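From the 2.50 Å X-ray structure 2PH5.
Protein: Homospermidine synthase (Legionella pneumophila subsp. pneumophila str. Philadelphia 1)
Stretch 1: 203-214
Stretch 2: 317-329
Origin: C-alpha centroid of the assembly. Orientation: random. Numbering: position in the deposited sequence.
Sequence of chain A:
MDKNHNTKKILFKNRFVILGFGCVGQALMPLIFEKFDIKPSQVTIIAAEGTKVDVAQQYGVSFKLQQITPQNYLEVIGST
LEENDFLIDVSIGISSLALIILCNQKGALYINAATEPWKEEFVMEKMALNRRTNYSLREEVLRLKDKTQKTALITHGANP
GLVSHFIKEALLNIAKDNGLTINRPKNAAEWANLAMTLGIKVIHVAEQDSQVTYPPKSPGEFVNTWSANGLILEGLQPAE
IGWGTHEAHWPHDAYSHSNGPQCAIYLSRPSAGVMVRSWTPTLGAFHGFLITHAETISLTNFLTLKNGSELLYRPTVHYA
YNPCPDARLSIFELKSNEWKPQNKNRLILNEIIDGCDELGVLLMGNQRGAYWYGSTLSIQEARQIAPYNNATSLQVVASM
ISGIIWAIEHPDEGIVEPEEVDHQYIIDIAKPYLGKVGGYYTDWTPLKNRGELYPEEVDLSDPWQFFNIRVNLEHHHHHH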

# COMPACT_ATOMS: atom_id res chain seq x y z
N ILE A 203 -24.63 3.59 7.24
CA ILE A 203 -24.10 4.88 6.82
C ILE A 203 -22.57 4.85 6.90
O ILE A 203 -22.01 4.50 7.93
CB ILE A 203 -24.57 6.03 7.74
CG1 ILE A 203 -26.08 6.26 7.61
CG2 ILE A 203 -23.81 7.30 7.41
CD1 ILE A 203 -26.58 7.47 8.42
N HIS A 204 -21.91 5.22 5.81
CA HIS A 204 -20.45 5.25 5.79
C HIS A 204 -19.98 6.69 5.62
O HIS A 204 -20.66 7.51 4.99
CB HIS A 204 -19.86 4.47 4.61
CG HIS A 204 -19.87 2.98 4.78
ND1 HIS A 204 -19.51 2.12 3.77
CD2 HIS A 204 -20.21 2.20 5.84
CE1 HIS A 204 -19.63 0.87 4.19
NE2 HIS A 204 -20.05 0.89 5.44
N VAL A 205 -18.82 6.99 6.19
CA VAL A 205 -18.20 8.28 6.00
C VAL A 205 -17.18 7.78 4.99
O VAL A 205 -16.18 7.14 5.35
CB VAL A 205 -17.48 8.80 7.26
CG1 VAL A 205 -16.74 10.10 6.94
CG2 VAL A 205 -18.51 9.05 8.38
N ALA A 206 -17.48 7.99 3.71
CA ALA A 206 -16.62 7.53 2.63
C ALA A 206 -15.80 8.67 2.06
O ALA A 206 -16.34 9.63 1.51
CB ALA A 206 -17.46 6.89 1.54
N GLU A 207 -14.48 8.57 2.22
CA GLU A 207 -13.57 9.59 1.74
C GLU A 207 -12.45 8.95 0.95
O GLU A 207 -11.98 7.86 1.28
CB GLU A 207 -12.98 10.39 2.91
CG GLU A 207 -11.97 11.46 2.51
CD GLU A 207 -11.36 12.19 3.70
OE1 GLU A 207 -11.87 12.01 4.83
OE2 GLU A 207 -10.38 12.95 3.51
N GLN A 208 -12.01 9.65 -0.09
CA GLN A 208 -10.94 9.15 -0.91
C GLN A 208 -10.05 10.31 -1.33
O GLN A 208 -10.45 11.15 -2.12
CB GLN A 208 -11.53 8.44 -2.12
CG GLN A 208 -10.74 7.23 -2.55
CD GLN A 208 -11.62 6.21 -3.22
OE1 GLN A 208 -11.13 5.30 -3.90
NE2 GLN A 208 -12.93 6.34 -3.03
N ASP A 209 -8.84 10.33 -0.76
CA ASP A 209 -7.85 11.37 -1.02
C ASP A 209 -6.97 10.91 -2.18
O ASP A 209 -6.27 9.90 -2.07
CB ASP A 209 -6.98 11.57 0.22
CG ASP A 209 -6.27 12.92 0.25
OD1 ASP A 209 -5.80 13.39 -0.82
OD2 ASP A 209 -6.16 13.50 1.34
N SER A 210 -7.01 11.65 -3.28
CA SER A 210 -6.21 11.33 -4.46
C SER A 210 -5.11 12.36 -4.70
O SER A 210 -4.53 12.41 -5.78
CB SER A 210 -7.11 11.25 -5.71
OG SER A 210 -7.72 12.49 -6.01
N GLN A 211 -4.80 13.19 -3.71
CA GLN A 211 -3.76 14.18 -3.90
C GLN A 211 -2.39 13.52 -4.05
O GLN A 211 -1.95 12.78 -3.17
CB GLN A 211 -3.76 15.19 -2.74
CG GLN A 211 -5.13 15.88 -2.60
CD GLN A 211 -5.26 16.75 -1.36
OE1 GLN A 211 -4.84 17.92 -1.35
NE2 GLN A 211 -5.84 16.18 -0.30
N VAL A 212 -1.73 13.75 -5.19
CA VAL A 212 -0.41 13.19 -5.45
C VAL A 212 0.62 14.31 -5.28
O VAL A 212 0.26 15.48 -5.26
CB VAL A 212 -0.27 12.61 -6.88
CG1 VAL A 212 -1.11 11.37 -7.01
CG2 VAL A 212 -0.66 13.66 -7.91
N THR A 213 1.90 13.94 -5.21
CA THR A 213 2.93 14.94 -4.97
C THR A 213 4.24 14.79 -5.73
O THR A 213 4.49 13.79 -6.40
CB THR A 213 3.32 14.95 -3.51
OG1 THR A 213 3.85 13.66 -3.18
CG2 THR A 213 2.13 15.25 -2.62
N TYR A 214 5.09 15.80 -5.57
CA TYR A 214 6.41 15.84 -6.17
C TYR A 214 7.31 16.73 -5.29
O TYR A 214 6.94 17.83 -4.92
CB TYR A 214 6.35 16.41 -7.59
CG TYR A 214 7.73 16.57 -8.18
CD1 TYR A 214 8.43 15.48 -8.71
CD2 TYR A 214 8.40 17.80 -8.10
CE1 TYR A 214 9.75 15.60 -9.15
CE2 TYR A 214 9.71 17.93 -8.53
CZ TYR A 214 10.38 16.83 -9.05
OH TYR A 214 11.70 16.97 -9.40
N VAL A 317 -22.80 2.35 11.59
CA VAL A 317 -22.03 3.54 11.23
C VAL A 317 -20.54 3.36 11.52
O VAL A 317 -20.15 3.00 12.63
CB VAL A 317 -22.49 4.79 12.02
CG1 VAL A 317 -21.73 6.02 11.53
CG2 VAL A 317 -24.00 4.98 11.86
N HIS A 318 -19.73 3.64 10.50
CA HIS A 318 -18.30 3.56 10.62
C HIS A 318 -17.64 4.29 9.46
O HIS A 318 -18.31 4.71 8.52
CB HIS A 318 -17.82 2.09 10.70
CG HIS A 318 -17.98 1.32 9.43
ND1 HIS A 318 -17.22 1.58 8.30
CD2 HIS A 318 -18.77 0.26 9.12
CE1 HIS A 318 -17.53 0.70 7.36
NE2 HIS A 318 -18.47 -0.11 7.83
N TYR A 319 -16.32 4.45 9.56
CA TYR A 319 -15.51 5.17 8.59
C TYR A 319 -14.88 4.21 7.55
O TYR A 319 -14.46 3.11 7.88
CB TYR A 319 -14.42 5.93 9.37
CG TYR A 319 -13.69 7.06 8.66
CD1 TYR A 319 -12.54 7.63 9.21
CD2 TYR A 319 -14.15 7.56 7.43
CE1 TYR A 319 -11.85 8.67 8.55
CE2 TYR A 319 -13.49 8.59 6.77
CZ TYR A 319 -12.34 9.14 7.33
OH TYR A 319 -11.69 10.17 6.67
N ALA A 320 -14.86 4.63 6.28
CA ALA A 320 -14.27 3.87 5.17
C ALA A 320 -13.32 4.87 4.50
O ALA A 320 -13.68 5.55 3.54
CB ALA A 320 -15.37 3.43 4.18
N TYR A 321 -12.10 4.94 5.03
CA TYR A 321 -11.09 5.89 4.57
C TYR A 321 -10.03 5.36 3.64
O TYR A 321 -9.49 4.27 3.83
CB TYR A 321 -10.39 6.50 5.79
CG TYR A 321 -9.41 7.62 5.49
CD1 TYR A 321 -8.21 7.72 6.20
CD2 TYR A 321 -9.71 8.63 4.57
CE1 TYR A 321 -7.35 8.79 6.01
CE2 TYR A 321 -8.84 9.71 4.37
CZ TYR A 321 -7.66 9.79 5.10
OH TYR A 321 -6.81 10.85 4.92
N ASN A 322 -9.70 6.16 2.63
CA ASN A 322 -8.66 5.81 1.68
C ASN A 322 -7.86 7.10 1.55
O ASN A 322 -8.26 8.02 0.83
CB ASN A 322 -9.25 5.41 0.34
CG ASN A 322 -8.22 4.83 -0.60
OD1 ASN A 322 -8.48 4.63 -1.78
ND2 ASN A 322 -7.04 4.53 -0.07
N PRO A 323 -6.73 7.19 2.27
CA PRO A 323 -5.85 8.36 2.27
C PRO A 323 -5.13 8.57 0.94
O PRO A 323 -5.28 7.79 0.01
CB PRO A 323 -4.89 8.07 3.41
CG PRO A 323 -4.71 6.59 3.28
CD PRO A 323 -6.13 6.09 3.05
N CYS A 324 -4.35 9.65 0.86
CA CYS A 324 -3.61 9.95 -0.35
C CYS A 324 -2.56 8.86 -0.54
O CYS A 324 -2.01 8.34 0.44
CB CYS A 324 -2.94 11.31 -0.23
SG CYS A 324 -1.69 11.36 1.05
N PRO A 325 -2.26 8.49 -1.79
CA PRO A 325 -1.26 7.44 -2.05
C PRO A 325 -0.01 7.48 -1.16
O PRO A 325 0.53 6.43 -0.81
CB PRO A 325 -0.95 7.60 -3.54
CG PRO A 325 -1.48 8.96 -3.90
CD PRO A 325 -2.70 9.10 -3.05
N ASP A 326 0.45 8.68 -0.80
CA ASP A 326 1.62 8.81 0.05
C ASP A 326 1.32 8.29 1.46
O ASP A 326 2.19 7.69 2.10
CB ASP A 326 2.09 10.27 0.13
CG ASP A 326 2.92 10.68 -1.08
OD1 ASP A 326 3.17 11.90 -1.23
OD2 ASP A 326 3.32 9.81 -1.88
N ALA A 327 0.10 8.54 1.93
CA ALA A 327 -0.29 8.06 3.26
C ALA A 327 -0.51 6.55 3.19
O ALA A 327 -0.43 5.86 4.21
CB ALA A 327 -1.56 8.77 3.73
N ARG A 328 -0.78 6.03 2.00
CA ARG A 328 -0.98 4.59 1.82
C ARG A 328 0.37 3.92 1.96
O ARG A 328 0.50 2.91 2.66
CB ARG A 328 -1.56 4.29 0.45
CG ARG A 328 -2.92 4.89 0.22
CD ARG A 328 -3.34 4.79 -1.24
NE ARG A 328 -4.32 5.83 -1.54
CZ ARG A 328 -4.72 6.16 -2.76
NH1 ARG A 328 -5.62 7.13 -2.91
NH2 ARG A 328 -4.24 5.51 -3.82
N LEU A 329 1.36 4.50 1.30
CA LEU A 329 2.71 3.99 1.37
C LEU A 329 3.19 4.12 2.81
O LEU A 329 3.90 3.26 3.32
CB LEU A 329 3.64 4.79 0.44
CG LEU A 329 3.38 4.73 -1.06
CD1 LEU A 329 4.29 5.71 -1.80
CD2 LEU A 329 3.62 3.32 -1.57
O HOH W 1 -7.77 12.92 3.50
O HOH W 2 -4.10 11.63 2.94
O HOH W 3 2.41 10.88 -5.00

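Strands 203-209 and 317-322 of homospermidine synthase run side by side in parallel, their axes 17° apart and 4.8 Å apart at closest approach, and together with the segments that follow they bury 895 Å² between them. The backbone ladder is formed by Val205 N donating to His318 O (3.3 Å), Ala320 N to Val205 O (3.0 Å), Asn322 N to Glu207 O (3.1 Å) and Asp209 N to Asn322 O (2.9 Å), while the bond from Glu207 N to Ala320 O is weak at 3.4 Å. Residues in register place their side chains on the same face, so the side chains meet both in register and from one rung to the next on the same face.

On the face of His204, Ala206 and Gln208, the two imidazoles lie obliquely, with centroids 4.2 Å apart and planes at 40°. His204 CD2 lies over one face of the His318 ring, and the NE2 atoms of His204 and His318 approach to 3.0 Å. His318 is oriented by its own strand, through a bond from ND1 to Tyr319 O (3.2 Å). Beyond the imidazoles the surface drops to the small pair Ala206 and Ala320; the short methyl of Ala320 leaves room for the His204 ring, whose ND1 is 4.4 Å from Ala320 CB.

The opposite face carries the larger bumps. Ile203 CB is 4.3 Å from Val317 CG2. The Tyr319 ring then lies against Val205, with CD2 3.6 Å from Val205 CB, and reaches along the neighbouring strand until its OH donates to Glu207 OE1 (2.6 Å). Glu207, extended with chi1 and chi2 both t, thus brings its carboxylate to both tyrosines: its CD is also 3.6 Å from Tyr321 CE2. A long acid suits this buried site because its partners are a phenol and water 1, which bonds Glu207 OE2 (2.6 Å), Asp209 OD2 (2.8 Å) and Tyr321 OH (2.7 Å), filling the gap between these polar ends.

At the end of its strand Asp209 points toward the other stretch, its OD1 3.6 Å from Cys324 CB, while the same OD1 accepts from Gln211 N (3.1 Å) and NE2 (2.8 Å), bracing the turn. Arg328 bonds Pro323 O through NE (2.7 Å) and reaches Asp209 O through a weak bond from NH1 (3.0 Å). Cys324 caps the helix, its SG accepting weakly from Ala327 N (3.5 Å). The compact Pro325 ring packs its CG against Val212 CG1 (4.0 Å), and Thr213 OG1 closes the contact by donating to Asp326 OD1 (2.7 Å).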